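Local coordinates for protein hyperpolarization-activated (Ih) channel (Strongylocentrotus purpuratus, PDB 2PTM) that probably conducts potassium as a voltage-gated channel of the cell membrane, and binds cyclic AMP in the C-terminal region, C-linker plus cyclic nucleotide-binding domain, present here, at residues D36-E39 with Y40-G44; E55-E58 with S59-Q62; F86-R89 with V90-L94; G143-C146 with L147-E151; L168-Q171 with H172-V176. All coordinates share one frame; numbering follows the deposited sequence.

Interaction 1 of 5, residues D36-E39 with Y40-G44; sequences DYYE and YRYRG. With NCO (cobalt hexammine(III)), chain B.
Y37 and R41, one turn apart on helix 28-42, lie alongside each other and point the same way. The arginine is stretched out from CG to NE, with CG anti to the backbone N (chi1 179°), and this reach lets NH1 donate a hydrogen bond to OH of Y37 at 2.9 Å. The phenol oxygen sits at the guanidinium edge, close to its plane, while the ring itself is turned 80° from that plane. Over one guanidinium face lies OH of Y42, 3.2 Å above the plane. Y38 and Y42 form the second i, i+4 pair: their side chains run side by side, CD2 of Y38 lying 3.7 Å from CD2 of Y42, with the rings inclined by 31°. Both hydroxyls leave the helix to bond E55 of the second subunit, Y38 to its carboxylate and Y42 to its backbone O. On another side of the helix, D36 and E39 grip the cobalt hexammine: OD1 of D36 accepts from N6 at 3.0 Å and also from N5, and OE1 of E39 accepts from N6 and N4, each at 2.9 Å. The chemistry thus separates along the surface: the hydroxyls of Y38 and Y42 turn to a neighbouring subunit, and the paired carboxylates probably make an anionic patch that draws the trivalent complex.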
# COMPACT_ATOMS: atom_id res chain seq x y z
N ASP A 36 -16.19 -20.73 -15.42
CA ASP A 36 -17.36 -20.00 -15.92
C ASP A 36 -17.29 -18.51 -15.58
O ASP A 36 -17.71 -17.64 -16.37
CB ASP A 36 -18.65 -20.56 -15.31
CG ASP A 36 -19.00 -21.93 -15.84
OD1 ASP A 36 -18.27 -22.45 -16.70
OD2 ASP A 36 -20.02 -22.48 -15.38
N TYR A 37 -16.80 -18.21 -14.38
CA TYR A 37 -16.64 -16.81 -13.97
C TYR A 37 -15.63 -16.08 -14.86
O TYR A 37 -15.92 -14.98 -15.35
CB TYR A 37 -16.24 -16.72 -12.48
CG TYR A 37 -15.92 -15.31 -12.02
CD1 TYR A 37 -16.88 -14.53 -11.37
CD2 TYR A 37 -14.67 -14.74 -12.25
CE1 TYR A 37 -16.59 -13.23 -10.95
CE2 TYR A 37 -14.38 -13.44 -11.83
CZ TYR A 37 -15.34 -12.70 -11.18
OH TYR A 37 -15.04 -11.42 -10.77
N TYR A 38 -14.47 -16.68 -15.10
CA TYR A 38 -13.47 -16.01 -15.93
C TYR A 38 -13.99 -15.80 -17.34
O TYR A 38 -13.78 -14.75 -17.94
CB TYR A 38 -12.15 -16.79 -15.99
CG TYR A 38 -11.20 -16.47 -14.85
CD1 TYR A 38 -11.22 -17.21 -13.68
CD2 TYR A 38 -10.30 -15.42 -14.95
CE1 TYR A 38 -10.36 -16.92 -12.64
CE2 TYR A 38 -9.44 -15.12 -13.91
CZ TYR A 38 -9.47 -15.88 -12.76
OH TYR A 38 -8.62 -15.60 -11.72
N GLU A 39 -14.68 -16.81 -17.87
CA GLU A 39 -15.22 -16.70 -19.21
C GLU A 39 -16.27 -15.61 -19.27
O GLU A 39 -16.27 -14.78 -20.18
CB GLU A 39 -15.84 -18.02 -19.68
CG GLU A 39 -16.41 -17.92 -21.09
CD GLU A 39 -17.23 -19.13 -21.50
OE1 GLU A 39 -18.06 -19.59 -20.70
OE2 GLU A 39 -17.03 -19.62 -22.63
N TYR A 40 -17.16 -15.59 -18.29
CA TYR A 40 -18.25 -14.62 -18.28
C TYR A 40 -17.74 -13.20 -18.12
O TYR A 40 -18.17 -12.28 -18.82
CB TYR A 40 -19.27 -14.91 -17.17
CG TYR A 40 -20.44 -13.96 -17.21
CD1 TYR A 40 -21.60 -14.28 -17.92
CD2 TYR A 40 -20.39 -12.73 -16.57
CE1 TYR A 40 -22.68 -13.39 -17.97
CE2 TYR A 40 -21.45 -11.84 -16.62
CZ TYR A 40 -22.59 -12.18 -17.32
OH TYR A 40 -23.65 -11.29 -17.37
N ARG A 41 -16.83 -13.01 -17.18
CA ARG A 41 -16.36 -11.67 -16.87
C ARG A 41 -15.44 -11.12 -17.95
O ARG A 41 -15.60 -9.98 -18.38
CB ARG A 41 -15.64 -11.61 -15.53
CG ARG A 41 -15.15 -10.21 -15.25
CD ARG A 41 -14.60 -10.04 -13.85
NE ARG A 41 -13.99 -8.73 -13.68
CZ ARG A 41 -13.45 -8.29 -12.55
NH1 ARG A 41 -13.46 -9.07 -11.47
NH2 ARG A 41 -12.92 -7.08 -12.49
N TYR A 42 -14.47 -11.93 -18.38
CA TYR A 42 -13.40 -11.43 -19.24
C TYR A 42 -13.59 -11.75 -20.72
O TYR A 42 -13.06 -11.05 -21.59
CB TYR A 42 -12.02 -11.89 -18.73
CG TYR A 42 -11.72 -11.44 -17.31
CD1 TYR A 42 -11.35 -10.13 -17.02
CD2 TYR A 42 -11.81 -12.33 -16.25
CE1 TYR A 42 -11.08 -9.72 -15.72
CE2 TYR A 42 -11.55 -11.93 -14.94
CZ TYR A 42 -11.19 -10.62 -14.68
OH TYR A 42 -10.93 -10.23 -13.39
N ARG A 43 -14.34 -12.81 -21.01
CA ARG A 43 -14.67 -13.16 -22.39
C ARG A 43 -13.44 -13.32 -23.27
O ARG A 43 -13.45 -12.94 -24.45
CB ARG A 43 -15.63 -12.13 -23.00
CG ARG A 43 -16.93 -11.95 -22.22
CD ARG A 43 -17.80 -13.19 -22.29
NE ARG A 43 -19.06 -13.04 -21.56
CZ ARG A 43 -20.10 -12.35 -22.01
NH1 ARG A 43 -20.03 -11.75 -23.19
NH2 ARG A 43 -21.21 -12.25 -21.29
N GLY A 44 -12.37 -13.87 -22.70
CA GLY A 44 -11.19 -14.22 -23.47
C GLY A 44 -10.16 -13.12 -23.61
O GLY A 44 -9.18 -13.27 -24.32
CO NCO B . -17.87 -23.49 -20.67
N1 NCO B . -16.63 -22.73 -22.26
N2 NCO B . -18.67 -25.01 -22.00
N3 NCO B . -16.36 -24.91 -19.87
N4 NCO B . -19.59 -22.00 -21.32
N5 NCO B . -19.18 -24.22 -19.11
N6 NCO B . -17.03 -21.90 -19.36

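Interaction 2 of 5, residues E55-E58 with S59-Q62; sequences EVSE and SIRQ
The backbone passes from extended angles at V56 and S57 (psi 177° and 164°) straight into the helix that continues through S59-Q62, and S57 holds the N-cap position. Its OG accepts from I60 N at 3.0 Å in a nearly straight bond; chi1 of 63° sets OG between the backbone N and the carbonyl carbon, where it can meet that amide. Backbone bonds from R61 N to S57 O and from Q62 N to E58 O continue the first turn. V56, just ahead of the cap, crosses I60 at about a right angle, with CG2 of V56 3.5 Å from CG2 of I60. R61 bends back at its third torsion, laying one face of its guanidinium over CA of E58, and its NH1 bonds the carbonyl of F53. E58 and Q62 are bridged by a water that donates to OE2 of E58 at 2.7 Å and accepts from NE2 of Q62 at 3.1 Å. The other carboxylate oxygen, OE1, makes a salt bridge with R114 of the third subunit. One serine hydroxyl therefore satisfies an amide of the first turn, while E58 divides its two oxygens between a water that bridges to Q62 and a charge across the subunit interface.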
# COMPACT_ATOMS: atom_id res chain seq x y z
N GLU A 55 -1.93 6.30 -15.71
CA GLU A 55 -1.00 6.96 -16.64
C GLU A 55 -1.55 8.27 -17.20
O GLU A 55 -0.84 9.01 -17.91
CB GLU A 55 -0.66 6.02 -17.81
CG GLU A 55 0.25 4.86 -17.44
CD GLU A 55 0.03 3.63 -18.30
OE1 GLU A 55 -0.57 3.76 -19.39
OE2 GLU A 55 0.46 2.53 -17.89
N VAL A 56 -2.82 8.56 -16.89
CA VAL A 56 -3.51 9.68 -17.52
C VAL A 56 -3.92 10.74 -16.50
O VAL A 56 -3.71 10.59 -15.29
CB VAL A 56 -4.75 9.20 -18.34
CG1 VAL A 56 -4.35 8.18 -19.40
CG2 VAL A 56 -5.80 8.62 -17.43
N SER A 57 -4.50 11.82 -16.99
CA SER A 57 -4.91 12.92 -16.15
C SER A 57 -6.18 12.55 -15.40
O SER A 57 -6.89 11.61 -15.78
CB SER A 57 -5.21 14.14 -17.02
OG SER A 57 -6.30 13.83 -17.87
N GLU A 58 -6.49 13.33 -14.36
CA GLU A 58 -7.75 13.16 -13.64
C GLU A 58 -8.93 13.39 -14.58
O GLU A 58 -9.94 12.71 -14.48
CB GLU A 58 -7.82 14.10 -12.44
CG GLU A 58 -9.11 14.00 -11.64
CD GLU A 58 -9.01 14.72 -10.32
OE1 GLU A 58 -8.23 15.69 -10.24
OE2 GLU A 58 -9.71 14.32 -9.38
N SER A 59 -8.78 14.33 -15.51
CA SER A 59 -9.83 14.60 -16.50
C SER A 59 -10.11 13.40 -17.41
O SER A 59 -11.28 13.05 -17.66
CB SER A 59 -9.46 15.81 -17.36
OG SER A 59 -9.41 16.98 -16.57
N ILE A 60 -9.06 12.78 -17.93
CA ILE A 60 -9.25 11.58 -18.74
C ILE A 60 -9.92 10.49 -17.90
O ILE A 60 -10.84 9.81 -18.37
CB ILE A 60 -7.93 11.09 -19.35
CG1 ILE A 60 -7.48 12.08 -20.43
CG2 ILE A 60 -8.09 9.65 -19.91
CD1 ILE A 60 -6.13 11.80 -21.03
N ARG A 61 -9.50 10.34 -16.64
CA ARG A 61 -10.11 9.33 -15.77
C ARG A 61 -11.60 9.58 -15.57
O ARG A 61 -12.39 8.65 -15.52
CB ARG A 61 -9.42 9.27 -14.41
CG ARG A 61 -8.10 8.52 -14.41
CD ARG A 61 -7.67 8.19 -12.99
NE ARG A 61 -7.39 9.40 -12.23
CZ ARG A 61 -6.23 10.06 -12.28
NH1 ARG A 61 -5.26 9.62 -13.06
NH2 ARG A 61 -6.06 11.16 -11.56
N GLN A 62 -11.97 10.85 -15.43
CA GLN A 62 -13.38 11.19 -15.25
C GLN A 62 -14.15 10.94 -16.54
O GLN A 62 -15.26 10.39 -16.52
CB GLN A 62 -13.55 12.65 -14.81
CG GLN A 62 -13.05 12.92 -13.40
CD GLN A 62 -12.89 14.40 -13.11
OE1 GLN A 62 -12.89 15.23 -14.01
NE2 GLN A 62 -12.75 14.73 -11.83
O HOH W 1 -11.55 12.52 -10.02

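Interaction 3 of 5, residues F86-R89 with V90-L94; sequences FVTR and VVTLL
V90 sets its CG2 methyl over one face of the F86 ring, 4.0 Å from the ring centroid and 17° off the normal, a CH-pi contact between residues one turn apart. The valine places CG2 beside its own backbone N (chi1 173°, CG1 taking the anti site), which turns that methyl back along the helix toward the phenylalanine. CG2 also lies against the carbonyl O of F86, which accepts the helical bond from V90 N at 3.0 Å. F86 and V90 belong to helix 84-93, the A helix of the cyclic nucleotide-binding domain, which leads into strand 95-99 of the beta roll. On this face of the helix F79 packs on both side chains, and F180 meets the F86 ring with its plane steeply turned. R89 supplies the second centre. Its carbonyl O accepts from OG1 of T92 at 2.8 Å, the donor standing above the carbonyl plane; a weak, long bond from L93 N joins the same oxygen. Bends at chi2 and chi3 fold the arginine chain and carry NH1 to a water, to which it gives a weak bond and which donates to T92 OG1 at 2.6 Å. The main charge partner of the guanidinium is E179, bridged through NH2. T88, on the flank of the helix, lays CG2 4.2 Å from CG2 of T92, and its hydroxyl bonds S84 and N66.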
# COMPACT_ATOMS: atom_id res chain seq x y z
N PHE A 86 -21.40 15.46 -8.46
CA PHE A 86 -21.75 14.28 -7.67
C PHE A 86 -21.63 13.01 -8.51
O PHE A 86 -20.95 12.06 -8.10
CB PHE A 86 -23.17 14.39 -7.07
CG PHE A 86 -23.63 13.12 -6.35
CD1 PHE A 86 -23.20 12.85 -5.06
CD2 PHE A 86 -24.49 12.23 -6.96
CE1 PHE A 86 -23.60 11.70 -4.39
CE2 PHE A 86 -24.91 11.08 -6.30
CZ PHE A 86 -24.47 10.81 -5.01
N VAL A 87 -22.27 12.99 -9.67
CA VAL A 87 -22.21 11.82 -10.54
C VAL A 87 -20.75 11.50 -10.90
O VAL A 87 -20.32 10.35 -10.83
CB VAL A 87 -23.04 12.01 -11.82
CG1 VAL A 87 -22.92 10.78 -12.70
CG2 VAL A 87 -24.49 12.29 -11.47
N THR A 88 -19.98 12.51 -11.27
CA THR A 88 -18.59 12.27 -11.63
C THR A 88 -17.78 11.67 -10.47
O THR A 88 -17.00 10.73 -10.66
CB THR A 88 -17.91 13.55 -12.15
OG1 THR A 88 -18.48 13.89 -13.42
CG2 THR A 88 -16.41 13.34 -12.31
N ARG A 89 -17.99 12.19 -9.27
CA ARG A 89 -17.28 11.69 -8.10
C ARG A 89 -17.59 10.22 -7.85
O ARG A 89 -16.69 9.41 -7.63
CB ARG A 89 -17.64 12.51 -6.86
CG ARG A 89 -16.85 12.12 -5.61
CD ARG A 89 -15.41 12.59 -5.71
NE ARG A 89 -15.32 14.05 -5.75
CZ ARG A 89 -14.20 14.73 -5.96
NH1 ARG A 89 -13.06 14.09 -6.17
NH2 ARG A 89 -14.21 16.06 -5.97
N VAL A 90 -18.87 9.86 -7.90
CA VAL A 90 -19.28 8.49 -7.66
C VAL A 90 -18.69 7.53 -8.69
O VAL A 90 -18.05 6.55 -8.32
CB VAL A 90 -20.82 8.35 -7.65
CG1 VAL A 90 -21.23 6.88 -7.59
CG2 VAL A 90 -21.38 9.12 -6.48
N VAL A 91 -18.88 7.83 -9.97
CA VAL A 91 -18.45 6.90 -11.01
C VAL A 91 -16.94 6.67 -10.98
O VAL A 91 -16.48 5.60 -11.37
CB VAL A 91 -18.91 7.30 -12.45
CG1 VAL A 91 -20.44 7.23 -12.58
CG2 VAL A 91 -18.37 8.66 -12.85
N THR A 92 -16.18 7.65 -10.51
CA THR A 92 -14.73 7.48 -10.45
C THR A 92 -14.31 6.62 -9.26
O THR A 92 -13.18 6.15 -9.18
CB THR A 92 -13.99 8.84 -10.37
OG1 THR A 92 -14.34 9.51 -9.15
CG2 THR A 92 -14.32 9.72 -11.56
N LEU A 93 -15.23 6.40 -8.32
CA LEU A 93 -14.94 5.59 -7.14
C LEU A 93 -15.57 4.20 -7.17
O LEU A 93 -15.26 3.37 -6.32
CB LEU A 93 -15.36 6.31 -5.86
CG LEU A 93 -14.72 7.68 -5.60
CD1 LEU A 93 -15.29 8.27 -4.33
CD2 LEU A 93 -13.20 7.58 -5.52
N LEU A 94 -16.45 3.95 -8.13
CA LEU A 94 -17.12 2.65 -8.22
C LEU A 94 -16.13 1.52 -8.56
O LEU A 94 -15.18 1.74 -9.30
CB LEU A 94 -18.24 2.69 -9.25
CG LEU A 94 -19.45 3.58 -8.94
CD1 LEU A 94 -20.42 3.55 -10.12
CD2 LEU A 94 -20.14 3.11 -7.67
O HOH W 2 -13.42 11.78 -8.14

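Interaction 4 of 5, residues G143-C146 with L147-E151; sequences GEIC and LLTRE. With CMP (adenosine-3',5'-cyclic-monophosphate), chain C.
The chain turns through G143 with positive phi (89°), passes into a short helix that runs to T149 and leaves it at R150, again with positive phi, the backbone closing by bonds from L148 N to E144 O and from T149 N to I145 O, the latter at 2.9 Å. I145 and T149 meet through their CG2 methyls, 4.1 Å apart, while L148 sends CD1 obliquely across to CG of E144. Beyond the last turn, OG1 of T149 accepts from E151 N at 3.0 Å, an ST turn; chi1 of 67° holds that hydroxyl beside the departing chain. SG of C146 lies 3.4 Å from O of E151. The start of the helix faces the nucleotide. G143 N donates to the ribose O2' at 2.9 Å, and O2' donates to OE1 of E144 at 2.7 Å, one hydroxyl thus being held as acceptor and donor at once. E144 reaches it by a bend at chi2 (-76°), and its OE2 forms a salt bridge with R194. C146 N bonds O2P at 3.0 Å, while I145 N makes only a weak bond to O3'. R153 and V154 bind the nucleotide as well. This short helix is part of the phosphate-binding cassette of the cyclic nucleotide-binding domain: amides at its N-terminal end meet the phosphate, where the helix dipole would probably add to the attraction, while the glutamate reads the ribose hydroxyl.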
# COMPACT_ATOMS: atom_id res chain seq x y z
N GLY A 143 -27.66 -2.50 -0.21
CA GLY A 143 -26.55 -2.59 0.73
C GLY A 143 -26.22 -1.23 1.32
O GLY A 143 -25.16 -1.04 1.92
N GLU A 144 -27.13 -0.28 1.14
CA GLU A 144 -26.89 1.07 1.65
C GLU A 144 -27.31 1.24 3.11
O GLU A 144 -26.78 2.10 3.81
CB GLU A 144 -27.61 2.11 0.78
CG GLU A 144 -29.09 2.28 1.07
CD GLU A 144 -29.95 1.16 0.51
OE1 GLU A 144 -29.43 0.27 -0.18
OE2 GLU A 144 -31.17 1.17 0.76
N ILE A 145 -28.28 0.45 3.56
CA ILE A 145 -28.88 0.68 4.88
C ILE A 145 -27.81 0.58 5.96
O ILE A 145 -27.67 1.47 6.80
CB ILE A 145 -29.99 -0.35 5.23
CG1 ILE A 145 -31.13 -0.33 4.21
CG2 ILE A 145 -30.53 -0.09 6.62
CD1 ILE A 145 -31.60 1.03 3.90
N CYS A 146 -27.05 -0.51 5.91
CA CYS A 146 -25.97 -0.76 6.86
C CYS A 146 -24.94 0.37 6.89
O CYS A 146 -24.38 0.69 7.93
CB CYS A 146 -25.30 -2.09 6.48
SG CYS A 146 -24.00 -2.62 7.56
N LEU A 147 -24.67 0.96 5.73
CA LEU A 147 -23.72 2.08 5.65
C LEU A 147 -24.28 3.35 6.28
O LEU A 147 -23.52 4.20 6.75
CB LEU A 147 -23.33 2.36 4.19
CG LEU A 147 -22.72 1.21 3.39
CD1 LEU A 147 -22.12 1.74 2.12
CD2 LEU A 147 -21.68 0.51 4.22
N LEU A 148 -25.59 3.49 6.25
CA LEU A 148 -26.25 4.65 6.84
C LEU A 148 -26.37 4.54 8.35
O LEU A 148 -26.20 5.52 9.07
CB LEU A 148 -27.63 4.87 6.20
CG LEU A 148 -27.65 5.27 4.73
CD1 LEU A 148 -29.06 5.15 4.13
CD2 LEU A 148 -27.10 6.68 4.55
N THR A 149 -26.66 3.33 8.84
CA THR A 149 -26.86 3.11 10.27
C THR A 149 -25.57 2.74 10.98
O THR A 149 -25.48 2.85 12.20
CB THR A 149 -27.85 1.97 10.51
OG1 THR A 149 -27.27 0.74 10.08
CG2 THR A 149 -29.15 2.21 9.76
N ARG A 150 -24.59 2.27 10.22
CA ARG A 150 -23.36 1.72 10.79
C ARG A 150 -23.68 0.56 11.73
O ARG A 150 -22.92 0.28 12.67
CB ARG A 150 -22.56 2.81 11.50
CG ARG A 150 -22.27 4.01 10.62
CD ARG A 150 -21.88 5.23 11.44
NE ARG A 150 -21.81 6.43 10.61
CZ ARG A 150 -22.84 7.23 10.35
NH1 ARG A 150 -24.04 6.95 10.86
NH2 ARG A 150 -22.69 8.30 9.58
N GLU A 151 -24.80 -0.10 11.49
CA GLU A 151 -25.21 -1.29 12.23
C GLU A 151 -24.91 -2.54 11.41
O GLU A 151 -23.79 -2.74 10.95
CB GLU A 151 -26.70 -1.23 12.57
CG GLU A 151 -27.08 -0.08 13.50
CD GLU A 151 -26.61 -0.31 14.92
OE1 GLU A 151 -26.08 -1.41 15.21
OE2 GLU A 151 -26.77 0.61 15.75
P CMP C . -28.30 -3.54 3.91
O1P CMP C . -29.05 -3.78 5.25
O2P CMP C . -27.05 -2.79 3.97
O5' CMP C . -28.25 -5.03 3.31
C5' CMP C . -29.29 -5.68 2.63
C4' CMP C . -29.99 -4.78 1.62
O4' CMP C . -31.27 -5.22 1.17
C3' CMP C . -30.35 -3.50 2.34
O3' CMP C . -29.38 -2.76 2.99
C2' CMP C . -31.26 -2.73 1.38
O2' CMP C . -30.48 -2.22 0.32
C1' CMP C . -31.98 -3.99 0.78
N9 CMP C . -33.33 -4.10 1.24
C8 CMP C . -33.81 -4.50 2.52
N7 CMP C . -35.15 -4.54 2.57
C5 CMP C . -35.59 -4.13 1.31
C6 CMP C . -36.86 -3.94 0.70
N6 CMP C . -38.01 -4.19 1.40
N1 CMP C . -36.92 -3.50 -0.59
C2 CMP C . -35.77 -3.29 -1.26
N3 CMP C . -34.49 -3.43 -0.84
C4 CMP C . -34.45 -3.87 0.45

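Interaction 5 of 5, residues L168-Q171 with H172-V176; sequences LSVQ and HFNQV
Helix 170-179 begins where strand 163-169 of the beta roll ends, and the contact between L168-Q171 and H172-V176 is that strand-to-helix corner. S169 occupies the N-cap: its OG accepts from H172 N at 3.1 Å, and the same oxygen stands 3.0 Å from CD2 of the H172 ring. A chi1 of 70° swings OG over toward the amide of H172. F173 N then bonds S169 O at 2.8 Å. L168, buried near the end of the strand, carries the apolar side of the corner: CD1 lies 3.8 Å from CB of H172, CD2 reaches CA of F173 and, at 4.3 Å, CG2 of V176. V170 and N174 run alongside each other, pointing the same way, with CG2 of V170 3.4 Å from ND2 of N174, whose OD1 accepts from R184. The F173 ring leads off to meet L147 and L148 of the helix that touches the nucleotide. A serine-capped helix following the last roll strand, packed against the phosphate-binding helix, corresponds to the B helix of the cyclic nucleotide-binding domain.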
# COMPACT_ATOMS: atom_id res chain seq x y z
N LEU A 168 -19.52 0.69 -3.98
CA LEU A 168 -18.93 1.88 -3.39
C LEU A 168 -18.61 1.55 -1.94
O LEU A 168 -19.51 1.19 -1.18
CB LEU A 168 -19.95 3.03 -3.43
CG LEU A 168 -19.46 4.45 -3.13
CD1 LEU A 168 -18.51 4.92 -4.22
CD2 LEU A 168 -20.68 5.37 -3.03
N SER A 169 -17.35 1.67 -1.55
CA SER A 169 -16.91 1.28 -0.21
C SER A 169 -17.49 2.22 0.84
O SER A 169 -17.92 3.32 0.52
CB SER A 169 -15.39 1.33 -0.13
OG SER A 169 -14.95 2.68 -0.17
N VAL A 170 -17.51 1.79 2.10
CA VAL A 170 -18.06 2.63 3.16
C VAL A 170 -17.28 3.95 3.26
O VAL A 170 -17.86 5.01 3.48
CB VAL A 170 -18.13 1.89 4.52
CG1 VAL A 170 -16.79 1.27 4.87
CG2 VAL A 170 -18.61 2.83 5.63
N GLN A 171 -15.97 3.89 3.06
CA GLN A 171 -15.16 5.11 3.12
C GLN A 171 -15.53 6.09 2.02
O GLN A 171 -15.72 7.27 2.28
CB GLN A 171 -13.66 4.80 3.09
CG GLN A 171 -13.33 3.43 2.52
CD GLN A 171 -13.44 2.32 3.56
OE1 GLN A 171 -13.00 2.48 4.70
NE2 GLN A 171 -14.03 1.20 3.17
N HIS A 172 -15.65 5.60 0.78
CA HIS A 172 -16.03 6.46 -0.34
C HIS A 172 -17.48 6.94 -0.24
O HIS A 172 -17.79 8.08 -0.58
CB HIS A 172 -15.81 5.74 -1.68
CG HIS A 172 -14.39 5.34 -1.93
ND1 HIS A 172 -13.32 6.14 -1.59
CD2 HIS A 172 -13.86 4.23 -2.50
CE1 HIS A 172 -12.19 5.54 -1.93
NE2 HIS A 172 -12.49 4.38 -2.49
N PHE A 173 -18.36 6.04 0.20
CA PHE A 173 -19.76 6.35 0.45
C PHE A 173 -19.87 7.56 1.38
O PHE A 173 -20.55 8.55 1.06
CB PHE A 173 -20.44 5.12 1.07
CG PHE A 173 -21.88 5.32 1.47
CD1 PHE A 173 -22.90 5.05 0.57
CD2 PHE A 173 -22.21 5.73 2.75
CE1 PHE A 173 -24.23 5.20 0.94
CE2 PHE A 173 -23.54 5.89 3.13
CZ PHE A 173 -24.55 5.62 2.22
N ASN A 174 -19.18 7.50 2.51
CA ASN A 174 -19.23 8.58 3.47
C ASN A 174 -18.59 9.86 2.94
O ASN A 174 -19.00 10.95 3.29
CB ASN A 174 -18.61 8.15 4.80
CG ASN A 174 -19.56 7.32 5.65
OD1 ASN A 174 -20.72 7.69 5.84
ND2 ASN A 174 -19.07 6.20 6.15
N GLN A 175 -17.60 9.70 2.07
CA GLN A 175 -16.95 10.84 1.44
C GLN A 175 -17.91 11.60 0.51
O GLN A 175 -18.06 12.81 0.63
CB GLN A 175 -15.72 10.39 0.65
CG GLN A 175 -14.53 9.97 1.50
CD GLN A 175 -13.38 9.42 0.67
OE1 GLN A 175 -13.37 9.53 -0.56
NE2 GLN A 175 -12.40 8.82 1.34
N VAL A 176 -18.55 10.89 -0.40
CA VAL A 176 -19.41 11.54 -1.39
C VAL A 176 -20.67 12.16 -0.77
O VAL A 176 -21.16 13.18 -1.25
CB VAL A 176 -19.78 10.59 -2.55
CG1 VAL A 176 -18.52 9.94 -3.10
CG2 VAL A 176 -20.75 9.54 -2.09

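In the fold
All five contacts are local turns of a continuous chain, so they follow in series, none enclosing or crossing another. Interaction 1 ends helix 28-42 and interaction 2 starts helix 58-68; within one chain their nearest atoms are about 16 Å apart, yet across subunits E55 of one meets the tyrosines of the other, which joins neighbouring subunits of the tetramer. Interaction 2 touches interaction 3 where Q62 packs on T88 and T92, joining helix 58-68 to helix 84-93. Interaction 3 in turn meets interaction 5 through L93 and R89, and interaction 5 meets interaction 4 as F173 packs on L147 and L148, and V170 on L147. A chain of contacts thereby runs from the linker helices to the cyclic AMP pocket.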